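Long-range contact in G-protein interacting protein 1 (Dictyostelium discoideum, PDB 5Z1N), which probably binds heterotrimeric G proteins, holding them in the cytosol for chemotaxis, through a C-terminal TNFAIP8-like domain that takes up phospholipid: residues 33-44 and 121-132. Residues are numbered along the deposited sequence; the frame is centred on the assembly and turned at random.
Sequences KANEMEKNILKI and NIQLIRNTFAFL. With PEF (di-palmitoyl-3-sn-phosphatidylethanolamine), chain B.
Thr128 enters helix 31-53 as a knob into a hole formed by Met37, Asn40, Ile41 and Ile44. The axes of segments 33-44 and 121-132 approach to 10.1 Å and cross at -120°. Thr128 OG1 donates to its own helix, to Leu124 O at 2.8 Å, reaching that carbonyl from the face opposite to Thr128 N. Thr128 OG1 also accepts a weak, bent hydrogen bond from Asn40 ND2 at 3.0 Å, while the amide lies against the CG and both methyls of Leu124.

Met37 can be followed outward. Its CB leaves toward helix 119-132; CG, anti to the carbonyl carbon (chi1 -70°), comes alongside Phe131 CD1. Met37 SD then settles 4.0 Å from Thr128 CA and obliquely beside the Phe131 ring, a Met-aromatic contact. A second bend brings Met37 CE to Phe131 CB, also at 4.0 Å. The folded Lys33 chain lays Lys33 CG over a face of the Phe131 ring, 4.2 Å from its centroid, and its NZ turns back to a salt bridge with Glu36 OE1. Phe137 also meets the Phe131 ring.

At the other end, the extended Lys43 crosses Asn121 almost perpendicularly, and Lys43 NZ donates to Asn121 OD1 at 2.6 Å from above the carbonyl plane. Deeper in, Ile44 CD1 packs on Leu124 CD2, whereas its CG2 touches a palmitoyl chain of the phosphatidylethanolamine; Phe129 CZ comes to 3.5 Å from C44 of that chain.

Only the weak Asn40-Thr128 bond inside and the short Lys43-Asn121 bond at the rim join the helices, so apolar contact mostly carries this joint, whose inner side lines the TNFAIP8-like domain's lipid pocket.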
loop_
_atom_site.group_PDB
_atom_site.type_symbol
_atom_site.label_atom_id
_atom_site.label_comp_id
_atom_site.label_asym_id
_atom_site.label_seq_id
_atom_site.Cartn_x
_atom_site.Cartn_y
_atom_site.Cartn_z
ATOM N N LYS A 33 7.480 -1.830 14.061
ATOM C CA LYS A 33 6.814 -1.078 13.004
ATOM C C LYS A 33 6.208 -2.011 11.962
ATOM O O LYS A 33 5.127 -1.740 11.430
ATOM C CB LYS A 33 7.805 -0.105 12.360
ATOM C CG LYS A 33 7.248 0.694 11.184
ATOM C CD LYS A 33 6.092 1.599 11.606
ATOM C CE LYS A 33 6.501 2.582 12.702
ATOM N NZ LYS A 33 5.407 3.551 13.025
ATOM N N ALA A 34 6.881 -3.125 11.666
ATOM C CA ALA A 34 6.341 -4.062 10.682
ATOM C C ALA A 34 5.064 -4.721 11.186
ATOM O O ALA A 34 4.101 -4.888 10.426
ATOM C CB ALA A 34 7.387 -5.118 10.333
ATOM N N ASN A 35 5.041 -5.109 12.464
ATOM C CA ASN A 35 3.843 -5.705 13.040
ATOM C C ASN A 35 2.707 -4.692 13.095
ATOM O O ASN A 35 1.557 -5.013 12.756
ATOM C CB ASN A 35 4.149 -6.255 14.437
ATOM C CG ASN A 35 5.101 -7.440 14.405
ATOM O OD1 ASN A 35 5.209 -8.138 13.397
ATOM N ND2 ASN A 35 5.795 -7.674 15.512
ATOM N N GLU A 36 3.018 -3.458 13.498
ATOM C CA GLU A 36 1.999 -2.415 13.543
ATOM C C GLU A 36 1.426 -2.142 12.158
ATOM O O GLU A 36 0.209 -2.016 11.997
ATOM C CB GLU A 36 2.583 -1.129 14.136
ATOM C CG GLU A 36 1.576 0.018 14.221
ATOM C CD GLU A 36 2.232 1.387 14.258
ATOM O OE1 GLU A 36 3.445 1.485 13.978
ATOM O OE2 GLU A 36 1.530 2.372 14.566
ATOM N N MET A 37 2.291 -2.046 11.148
ATOM C CA MET A 37 1.821 -1.757 9.799
ATOM C C MET A 37 1.014 -2.916 9.233
ATOM O O MET A 37 0.029 -2.695 8.523
ATOM C CB MET A 37 3.003 -1.422 8.892
ATOM C CG MET A 37 3.646 -0.076 9.205
ATOM S SD MET A 37 2.569 1.305 8.792
ATOM C CE MET A 37 2.855 2.403 10.176
ATOM N N GLU A 38 1.410 -4.158 9.530
ATOM C CA GLU A 38 0.624 -5.302 9.075
ATOM C C GLU A 38 -0.774 -5.272 9.681
ATOM O O GLU A 38 -1.782 -5.416 8.970
ATOM C CB GLU A 38 1.335 -6.612 9.426
ATOM C CG GLU A 38 0.547 -7.864 9.053
ATOM C CD GLU A 38 1.114 -9.134 9.674
ATOM O OE1 GLU A 38 1.622 -9.075 10.813
ATOM O OE2 GLU A 38 1.056 -10.195 9.018
ATOM N N LYS A 39 -0.851 -5.068 11.001
ATOM C CA LYS A 39 -2.151 -4.957 11.654
ATOM C C LYS A 39 -2.967 -3.811 11.068
ATOM O O LYS A 39 -4.173 -3.955 10.838
ATOM C CB LYS A 39 -1.970 -4.765 13.159
ATOM C CG LYS A 39 -3.274 -4.712 13.938
ATOM C CD LYS A 39 -3.035 -4.691 15.440
ATOM C CE LYS A 39 -2.778 -3.279 15.945
ATOM N NZ LYS A 39 -3.230 -3.106 17.356
ATOM N N ASN A 40 -2.328 -2.665 10.822
ATOM C CA ASN A 40 -3.049 -1.496 10.324
ATOM C C ASN A 40 -3.603 -1.745 8.927
ATOM O O ASN A 40 -4.762 -1.417 8.637
ATOM C CB ASN A 40 -2.128 -0.277 10.320
ATOM C CG ASN A 40 -1.926 0.309 11.702
ATOM O OD1 ASN A 40 -2.484 -0.176 12.686
ATOM N ND2 ASN A 40 -1.117 1.362 11.781
ATOM N N ILE A 41 -2.780 -2.315 8.044
ATOM C CA ILE A 41 -3.225 -2.625 6.687
ATOM C C ILE A 41 -4.417 -3.571 6.732
ATOM O O ILE A 41 -5.441 -3.347 6.071
ATOM C CB ILE A 41 -2.064 -3.215 5.867
ATOM C CG1 ILE A 41 -0.999 -2.156 5.593
ATOM C CG2 ILE A 41 -2.566 -3.790 4.554
ATOM C CD1 ILE A 41 0.223 -2.704 4.901
ATOM N N LEU A 42 -4.308 -4.636 7.535
ATOM C CA LEU A 42 -5.421 -5.570 7.668
ATOM C C LEU A 42 -6.678 -4.872 8.179
ATOM O O LEU A 42 -7.772 -5.101 7.659
ATOM C CB LEU A 42 -5.034 -6.717 8.598
ATOM C CG LEU A 42 -4.007 -7.693 8.023
ATOM C CD1 LEU A 42 -3.463 -8.589 9.123
ATOM C CD2 LEU A 42 -4.634 -8.511 6.908
ATOM N N LYS A 43 -6.538 -4.019 9.192
ATOM C CA LYS A 43 -7.692 -3.356 9.796
ATOM C C LYS A 43 -8.405 -2.459 8.788
ATOM O O LYS A 43 -9.635 -2.521 8.632
ATOM C CB LYS A 43 -7.218 -2.558 11.010
ATOM C CG LYS A 43 -8.183 -1.537 11.565
ATOM C CD LYS A 43 -7.511 -0.805 12.720
ATOM C CE LYS A 43 -8.515 -0.171 13.659
ATOM N NZ LYS A 43 -7.861 0.267 14.925
ATOM N N ILE A 44 -7.639 -1.620 8.086
ATOM C CA ILE A 44 -8.221 -0.722 7.093
ATOM C C ILE A 44 -8.911 -1.522 5.995
ATOM O O ILE A 44 -10.064 -1.248 5.632
ATOM C CB ILE A 44 -7.138 0.204 6.514
ATOM C CG1 ILE A 44 -6.508 1.050 7.621
ATOM C CG2 ILE A 44 -7.723 1.087 5.412
ATOM C CD1 ILE A 44 -5.206 1.694 7.202
ATOM N N ASN A 121 -8.675 6.254 14.545
ATOM C CA ASN A 121 -8.457 5.331 13.437
ATOM C C ASN A 121 -8.319 6.045 12.098
ATOM O O ASN A 121 -7.686 5.504 11.178
ATOM C CB ASN A 121 -9.589 4.304 13.388
ATOM C CG ASN A 121 -9.417 3.209 14.425
ATOM O OD1 ASN A 121 -8.294 2.838 14.760
ATOM N ND2 ASN A 121 -10.526 2.695 14.945
ATOM N N ILE A 122 -8.890 7.243 11.963
ATOM C CA ILE A 122 -8.572 8.082 10.810
ATOM C C ILE A 122 -7.096 8.469 10.842
ATOM O O ILE A 122 -6.390 8.398 9.822
ATOM C CB ILE A 122 -9.491 9.316 10.780
ATOM C CG1 ILE A 122 -10.955 8.894 10.620
ATOM C CG2 ILE A 122 -9.072 10.281 9.677
ATOM C CD1 ILE A 122 -11.285 8.303 9.253
ATOM N N GLN A 123 -6.604 8.873 12.019
ATOM C CA GLN A 123 -5.175 9.126 12.171
ATOM C C GLN A 123 -4.369 7.873 11.862
ATOM O O GLN A 123 -3.265 7.957 11.315
ATOM C CB GLN A 123 -4.863 9.621 13.583
ATOM C CG GLN A 123 -3.379 9.914 13.816
ATOM C CD GLN A 123 -3.051 10.241 15.268
ATOM O OE1 GLN A 123 -3.312 9.448 16.176
ATOM N NE2 GLN A 123 -2.470 11.415 15.490
ATOM N N LEU A 124 -4.903 6.703 12.214
ATOM C CA LEU A 124 -4.241 5.454 11.850
ATOM C C LEU A 124 -4.118 5.323 10.335
ATOM O O LEU A 124 -3.061 4.929 9.823
ATOM C CB LEU A 124 -5.004 4.268 12.443
ATOM C CG LEU A 124 -4.462 2.850 12.247
ATOM C CD1 LEU A 124 -4.756 2.012 13.482
ATOM C CD2 LEU A 124 -5.055 2.187 11.004
ATOM N N ILE A 125 -5.188 5.646 9.603
ATOM C CA ILE A 125 -5.105 5.653 8.143
ATOM C C ILE A 125 -3.981 6.569 7.682
ATOM O O ILE A 125 -3.142 6.190 6.850
ATOM C CB ILE A 125 -6.448 6.075 7.524
ATOM C CG1 ILE A 125 -7.546 5.075 7.874
ATOM C CG2 ILE A 125 -6.312 6.209 6.011
ATOM C CD1 ILE A 125 -8.913 5.544 7.467
ATOM N N ARG A 126 -3.941 7.790 8.231
ATOM C CA ARG A 126 -2.935 8.764 7.812
ATOM C C ARG A 126 -1.521 8.256 8.070
ATOM O O ARG A 126 -0.647 8.358 7.202
ATOM C CB ARG A 126 -3.161 10.099 8.526
ATOM C CG ARG A 126 -4.410 10.842 8.074
ATOM C CD ARG A 126 -4.353 12.311 8.473
ATOM N NE ARG A 126 -4.042 12.476 9.891
ATOM C CZ ARG A 126 -4.956 12.606 10.847
ATOM N NH1 ARG A 126 -6.249 12.595 10.540
ATOM N NH2 ARG A 126 -4.577 12.748 12.112
ATOM N N ASN A 127 -1.271 7.718 9.267
ATOM C CA ASN A 127 0.073 7.248 9.600
ATOM C C ASN A 127 0.474 6.064 8.730
ATOM O O ASN A 127 1.626 5.974 8.280
ATOM C CB ASN A 127 0.148 6.861 11.077
ATOM C CG ASN A 127 0.157 8.063 11.996
ATOM O OD1 ASN A 127 0.525 9.167 11.592
ATOM N ND2 ASN A 127 -0.239 7.852 13.246
ATOM N N THR A 128 -0.465 5.149 8.486
ATOM C CA THR A 128 -0.161 3.971 7.685
ATOM C C THR A 128 0.197 4.361 6.258
ATOM O O THR A 128 1.250 3.966 5.740
ATOM C CB THR A 128 -1.346 3.009 7.711
ATOM O OG1 THR A 128 -1.614 2.637 9.066
ATOM C CG2 THR A 128 -1.045 1.762 6.898
ATOM N N PHE A 129 -0.661 5.155 5.610
ATOM C CA PHE A 129 -0.369 5.588 4.246
ATOM C C PHE A 129 0.873 6.464 4.187
ATOM O O PHE A 129 1.612 6.430 3.197
ATOM C CB PHE A 129 -1.559 6.348 3.661
ATOM C CG PHE A 129 -2.557 5.478 2.950
ATOM C CD1 PHE A 129 -2.415 5.198 1.602
ATOM C CD2 PHE A 129 -3.652 4.965 3.623
ATOM C CE1 PHE A 129 -3.338 4.406 0.943
ATOM C CE2 PHE A 129 -4.578 4.172 2.971
ATOM C CZ PHE A 129 -4.422 3.894 1.630
ATOM N N ALA A 130 1.113 7.264 5.226
ATOM C CA ALA A 130 2.277 8.139 5.226
ATOM C C ALA A 130 3.563 7.333 5.294
ATOM O O ALA A 130 4.565 7.700 4.672
ATOM C CB ALA A 130 2.200 9.125 6.389
ATOM N N PHE A 131 3.558 6.229 6.041
ATOM C CA PHE A 131 4.735 5.370 6.056
ATOM C C PHE A 131 4.868 4.602 4.746
ATOM O O PHE A 131 5.920 4.639 4.099
ATOM C CB PHE A 131 4.676 4.404 7.236
ATOM C CG PHE A 131 5.907 3.561 7.382
ATOM C CD1 PHE A 131 5.999 2.329 6.757
ATOM C CD2 PHE A 131 6.978 4.008 8.136
ATOM C CE1 PHE A 131 7.135 1.556 6.887
ATOM C CE2 PHE A 131 8.114 3.239 8.271
ATOM C CZ PHE A 131 8.192 2.012 7.648
ATOM N N LEU A 132 3.805 3.900 4.341
ATOM C CA LEU A 132 3.883 3.035 3.165
ATOM C C LEU A 132 4.090 3.827 1.884
ATOM O O LEU A 132 4.661 3.303 0.919
ATOM C CB LEU A 132 2.617 2.191 3.041
ATOM C CG LEU A 132 2.329 1.160 4.125
ATOM C CD1 LEU A 132 0.903 0.672 3.971
ATOM C CD2 LEU A 132 3.313 0.007 4.047
HETATM C C2 PEF B . -8.312 -8.896 -1.887
HETATM C C1 PEF B . -9.689 -8.453 -2.365
HETATM N N PEF B . -12.002 -8.872 -7.816
HETATM C C3 PEF B . -7.679 -9.890 -2.848
HETATM C C4 PEF B . -12.053 -7.836 -5.629
HETATM C C5 PEF B . -12.752 -7.963 -6.976
HETATM C C10 PEF B . -6.605 -7.735 -0.687
HETATM C C11 PEF B . -5.858 -6.470 -0.344
HETATM C C12 PEF B . -4.356 -6.708 -0.222
HETATM C C13 PEF B . -3.665 -5.349 -0.202
HETATM C C14 PEF B . -2.168 -5.426 0.077
HETATM C C15 PEF B . -1.533 -4.084 -0.277
HETATM C C16 PEF B . -0.055 -4.033 0.084
HETATM C C17 PEF B . 0.650 -2.872 -0.614
HETATM C C18 PEF B . -0.144 -1.574 -0.517
HETATM C C19 PEF B . 0.778 -0.371 -0.344
HETATM C C20 PEF B . 1.897 -0.344 -1.380
HETATM C C21 PEF B . 3.250 -0.165 -0.701
HETATM C C22 PEF B . 4.396 -0.264 -1.701
HETATM C C23 PEF B . 5.729 -0.475 -0.990
HETATM C C24 PEF B . 6.883 -0.450 -1.984
HETATM C C25 PEF B . 8.188 -0.830 -1.321
HETATM C C30 PEF B . -5.816 -8.819 -4.075
HETATM C C31 PEF B . -5.288 -8.068 -5.273
HETATM C C32 PEF B . -5.083 -6.600 -4.916
HETATM C C33 PEF B . -6.414 -5.881 -4.731
HETATM C C34 PEF B . -6.263 -4.707 -3.770
HETATM C C35 PEF B . -7.528 -3.857 -3.732
HETATM C C36 PEF B . -7.638 -3.087 -2.421
HETATM C C37 PEF B . -8.602 -1.910 -2.529
HETATM C C38 PEF B . -8.839 -1.274 -1.162
HETATM C C39 PEF B . -8.574 0.228 -1.190
HETATM C C40 PEF B . -8.849 0.881 0.162
HETATM C C41 PEF B . -7.967 0.307 1.266
HETATM C C42 PEF B . -6.485 0.571 1.016
HETATM C C43 PEF B . -5.653 0.162 2.226
HETATM C C44 PEF B . -4.165 0.380 1.984
HETATM C C45 PEF B . -3.382 0.183 3.264
HETATM O O4 PEF B . -6.491 -8.746 -0.017
HETATM O O5 PEF B . -5.076 -9.132 -3.156
HETATM O O2 PEF B . -7.482 -7.743 -1.843
HETATM O O3 PEF B . -7.223 -9.163 -3.985
HETATM O O1P PEF B . -12.539 -10.703 -3.296
HETATM O O2P PEF B . -12.417 -8.095 -2.973
HETATM O O3P PEF B . -10.304 -9.490 -3.118
HETATM O O4P PEF B . -11.732 -9.129 -5.119
HETATM P P PEF B . -11.855 -9.375 -3.538
#